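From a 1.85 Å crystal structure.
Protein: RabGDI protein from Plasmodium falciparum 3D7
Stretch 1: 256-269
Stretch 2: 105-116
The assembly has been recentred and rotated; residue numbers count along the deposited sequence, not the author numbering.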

# COMPACT_ATOMS: atom_id res chain seq x y z
N GLY A 256 -6.29 11.20 0.48
CA GLY A 256 -7.23 11.98 -0.34
C GLY A 256 -6.63 13.27 -0.83
O GLY A 256 -7.11 13.88 -1.78
N GLY A 257 -5.56 13.72 -0.19
CA GLY A 257 -4.80 14.82 -0.72
C GLY A 257 -4.14 14.45 -2.02
O GLY A 257 -3.71 15.33 -2.76
N ILE A 258 -4.05 13.15 -2.34
CA ILE A 258 -3.28 12.77 -3.50
C ILE A 258 -4.05 13.06 -4.80
O ILE A 258 -3.54 13.79 -5.65
CB ILE A 258 -2.68 11.37 -3.40
CG1 ILE A 258 -1.62 11.37 -2.28
CG2 ILE A 258 -2.05 10.97 -4.73
CD1 ILE A 258 -0.97 10.01 -2.01
N PRO A 259 -5.29 12.54 -4.94
CA PRO A 259 -6.01 12.89 -6.17
C PRO A 259 -6.21 14.40 -6.35
O PRO A 259 -6.07 14.91 -7.46
CB PRO A 259 -7.35 12.16 -6.01
CG PRO A 259 -6.99 10.93 -5.18
CD PRO A 259 -6.00 11.48 -4.17
N GLU A 260 -6.51 15.10 -5.26
CA GLU A 260 -6.61 16.58 -5.22
C GLU A 260 -5.32 17.24 -5.70
O GLU A 260 -5.34 18.13 -6.57
CB GLU A 260 -6.89 17.05 -3.79
CG GLU A 260 -8.24 16.63 -3.20
CD GLU A 260 -9.42 17.44 -3.73
OE1 GLU A 260 -9.21 18.43 -4.49
OE2 GLU A 260 -10.58 17.09 -3.37
N GLY A 261 -4.22 16.80 -5.12
CA GLY A 261 -2.89 17.21 -5.51
C GLY A 261 -2.60 17.03 -6.98
O GLY A 261 -2.13 17.97 -7.65
N PHE A 262 -2.87 15.84 -7.51
CA PHE A 262 -2.58 15.57 -8.92
C PHE A 262 -3.53 16.32 -9.86
O PHE A 262 -3.12 16.77 -10.94
CB PHE A 262 -2.58 14.07 -9.21
CG PHE A 262 -1.29 13.39 -8.86
CD1 PHE A 262 -0.15 13.61 -9.61
CD2 PHE A 262 -1.21 12.54 -7.77
CE1 PHE A 262 1.05 12.99 -9.28
CE2 PHE A 262 -0.02 11.91 -7.44
CZ PHE A 262 1.10 12.12 -8.20
N SER A 263 -4.79 16.50 -9.45
CA SER A 263 -5.74 17.28 -10.23
C SER A 263 -5.24 18.72 -10.37
O SER A 263 -5.22 19.29 -11.47
CB SER A 263 -7.12 17.27 -9.56
OG SER A 263 -8.11 17.73 -10.47
N ARG A 264 -4.80 19.29 -9.25
CA ARG A 264 -4.28 20.65 -9.22
C ARG A 264 -3.04 20.77 -10.10
O ARG A 264 -2.95 21.69 -10.93
CB ARG A 264 -3.96 21.06 -7.77
N MET A 265 -2.09 19.84 -9.95
CA MET A 265 -0.87 19.85 -10.75
C MET A 265 -1.19 19.73 -12.24
O MET A 265 -0.78 20.58 -13.02
CB MET A 265 0.10 18.75 -10.31
CG MET A 265 1.38 18.64 -11.17
SD MET A 265 1.41 17.26 -12.37
CE MET A 265 2.67 17.84 -13.51
N CYS A 266 -1.94 18.69 -12.63
CA CYS A 266 -2.23 18.45 -14.05
C CYS A 266 -2.90 19.62 -14.76
O CYS A 266 -2.70 19.82 -15.96
CB CYS A 266 -3.11 17.22 -14.21
SG CYS A 266 -2.19 15.71 -13.86
N ALA A 267 -3.72 20.36 -14.02
CA ALA A 267 -4.43 21.50 -14.53
C ALA A 267 -3.46 22.59 -15.04
O ALA A 267 -3.80 23.33 -15.98
CB ALA A 267 -5.37 22.05 -13.45
N ILE A 268 -2.25 22.65 -14.46
CA ILE A 268 -1.16 23.55 -14.92
C ILE A 268 -0.77 23.34 -16.39
O ILE A 268 -0.73 24.29 -17.18
CB ILE A 268 0.15 23.33 -14.10
CG1 ILE A 268 -0.04 23.75 -12.63
CG2 ILE A 268 1.31 24.12 -14.72
CD1 ILE A 268 1.20 23.59 -11.80
N ASN A 269 -0.45 22.09 -16.74
CA ASN A 269 -0.03 21.73 -18.10
C ASN A 269 -1.21 21.74 -19.08
O ASN A 269 -2.32 21.29 -18.75
CB ASN A 269 0.62 20.33 -18.09
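Stretch 2 (105-116) ILKKTRVTNYLE

Stretch 1 is helical through most of its length, and stretch 2 lies along one side of it. Stretch 2 enters as a helix that begins earlier in the chain. Arg110 then leaves helical geometry with positive phi, 61°, in a Schellman motif. Val111 N and Thr112 N both bond back to Leu106 O, at 3.1 and 3.3 Å. A short 3-10 segment follows at 112-114, and Leu115 and Glu116 are extended.

The part from Thr109 to Leu115 runs against the direction of the stretch 1 helix. Thr109 lies near Met265, Tyr114 near Gly261, and Leu115 near Gly257. Gly261 CA is 5.7 Å from Tyr114 CA, the closest CA pair, and Gly257 CA is 6.4 Å from Leu115 CA.

Gly257 and Gly261 make the hollows. A CB on Gly257 would point toward stretch 2 and clash with Leu115 CD2. With no side chain there, Leu115 CD2 comes to 3.6 Å from Gly257 C. Leu115 CD2 also lies 4.0 Å from Ile258 CG1. Gly261 gives a second bare patch. A CB there would be tight against Val111 CG1 and would clash with Gly257 O in its own helix. Tyr114 CD2 packs 3.7 Å from Gly261 O.

Val111 is the central bump of stretch 2. Its CB points toward the helix, and its CG2 fits between Phe262 and Met265. Val111 CG2 is 3.6 Å from Phe262 CE1 and 3.8 Å from Met265 CB. Val111 CG2 lies over one face of the Phe262 ring, 3.9 Å from the ring centroid, in a CH-pi contact.

The CA-to-CB bond of Phe262 points away from stretch 2, yet the ring end comes back to it. Phe262 CZ meets Leu106 CD2 at 3.7 Å, and Phe262 CE1 is 3.6 Å from Thr109 OG1. That hydroxyl is already used within stretch 2, where Thr109 OG1 donates to Ile105 O at 3.0 Å. Met265 CG approaches Thr109 O at 3.8 Å.

The Tyr114 ring extends the contact along the helix toward its C-terminal end. Arg264 CB sits over one face of the ring, 4.4 Å from Tyr114 CZ. The Arg264 side chain is not modelled beyond CB. Met265 CB is 4.0 Å from Tyr114 CE2, and Ile268 CD1 is 4.2 Å from Tyr114 OH.

No hydrogen bond joins the stretches among the modelled atoms. The fit is mainly one of shape, and it buries 504 Å² summed over both sides.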

# COMPACT_ATOMS: atom_id res chain seq x y z
N ILE A 105 8.48 9.46 -7.14
CA ILE A 105 7.48 9.91 -8.11
C ILE A 105 6.83 11.21 -7.70
O ILE A 105 6.66 12.11 -8.53
CB ILE A 105 6.39 8.85 -8.34
CG1 ILE A 105 6.96 7.68 -9.14
CG2 ILE A 105 5.21 9.43 -9.08
CD1 ILE A 105 6.03 6.44 -9.13
N LEU A 106 6.48 11.33 -6.42
CA LEU A 106 5.86 12.56 -5.93
C LEU A 106 6.85 13.72 -5.98
O LEU A 106 6.43 14.85 -6.18
CB LEU A 106 5.33 12.39 -4.50
CG LEU A 106 4.14 11.44 -4.34
CD1 LEU A 106 3.95 11.04 -2.90
CD2 LEU A 106 2.87 12.05 -4.90
N LYS A 107 8.14 13.44 -5.78
CA LYS A 107 9.17 14.48 -5.90
C LYS A 107 9.26 14.94 -7.34
O LYS A 107 9.16 16.14 -7.63
CB LYS A 107 10.55 13.96 -5.45
CG LYS A 107 10.63 13.50 -3.99
CD LYS A 107 11.36 14.48 -3.10
CE LYS A 107 11.55 13.93 -1.70
NZ LYS A 107 12.21 14.96 -0.82
N LYS A 108 9.46 13.99 -8.25
CA LYS A 108 9.59 14.29 -9.68
C LYS A 108 8.44 15.13 -10.23
O LYS A 108 8.67 16.10 -10.95
CB LYS A 108 9.71 12.98 -10.48
CG LYS A 108 9.65 13.17 -11.99
CD LYS A 108 9.70 11.84 -12.73
CE LYS A 108 11.10 11.23 -12.71
NZ LYS A 108 12.04 12.04 -13.52
N THR A 109 7.21 14.74 -9.89
CA THR A 109 6.01 15.42 -10.41
C THR A 109 5.68 16.70 -9.63
O THR A 109 4.74 17.42 -9.99
CB THR A 109 4.78 14.47 -10.39
OG1 THR A 109 4.46 14.10 -9.03
CG2 THR A 109 5.05 13.20 -11.20
N ARG A 110 6.43 16.96 -8.56
CA ARG A 110 6.27 18.15 -7.73
C ARG A 110 4.89 18.23 -7.10
O ARG A 110 4.31 19.31 -6.97
CB ARG A 110 6.58 19.42 -8.54
CG ARG A 110 7.85 19.32 -9.37
N VAL A 111 4.35 17.07 -6.73
CA VAL A 111 3.09 17.00 -6.01
C VAL A 111 3.32 16.93 -4.49
O VAL A 111 2.43 17.28 -3.73
CB VAL A 111 2.23 15.83 -6.56
CG1 VAL A 111 1.19 15.39 -5.56
CG2 VAL A 111 1.59 16.26 -7.87
N THR A 112 4.53 16.55 -4.08
CA THR A 112 4.87 16.39 -2.65
C THR A 112 4.40 17.56 -1.79
O THR A 112 3.93 17.36 -0.67
CB THR A 112 6.40 16.30 -2.42
OG1 THR A 112 7.02 15.49 -3.43
CG2 THR A 112 6.70 15.70 -1.03
N ASN A 113 4.54 18.77 -2.33
CA ASN A 113 4.35 20.00 -1.57
C ASN A 113 2.89 20.43 -1.43
O ASN A 113 2.59 21.36 -0.68
CB ASN A 113 5.16 21.13 -2.21
CG ASN A 113 6.60 20.71 -2.52
OD1 ASN A 113 7.45 20.70 -1.63
ND2 ASN A 113 6.85 20.36 -3.77
N TYR A 114 1.99 19.76 -2.15
CA TYR A 114 0.56 19.94 -1.91
C TYR A 114 0.14 19.15 -0.66
O TYR A 114 -0.99 19.28 -0.20
CB TYR A 114 -0.28 19.47 -3.09
CG TYR A 114 -0.10 20.29 -4.35
CD1 TYR A 114 -0.38 21.66 -4.37
CD2 TYR A 114 0.34 19.69 -5.53
CE1 TYR A 114 -0.21 22.41 -5.54
CE2 TYR A 114 0.51 20.44 -6.70
CZ TYR A 114 0.23 21.79 -6.70
OH TYR A 114 0.40 22.52 -7.87
N LEU A 115 1.04 18.31 -0.14
CA LEU A 115 0.75 17.48 1.01
C LEU A 115 1.70 17.77 2.15
O LEU A 115 2.84 18.20 1.94
CB LEU A 115 0.87 16.00 0.63
CG LEU A 115 -0.03 15.54 -0.53
CD1 LEU A 115 0.81 14.81 -1.57
CD2 LEU A 115 -1.18 14.68 -0.04
N GLU A 116 1.22 17.52 3.36
CA GLU A 116 2.01 17.60 4.57
C GLU A 116 2.18 16.15 5.02
O GLU A 116 1.20 15.43 5.10
CB GLU A 116 1.26 18.41 5.62
CG GLU A 116 2.12 19.05 6.69
CD GLU A 116 1.40 20.19 7.40
OE1 GLU A 116 1.80 20.51 8.54
OE2 GLU A 116 0.45 20.76 6.82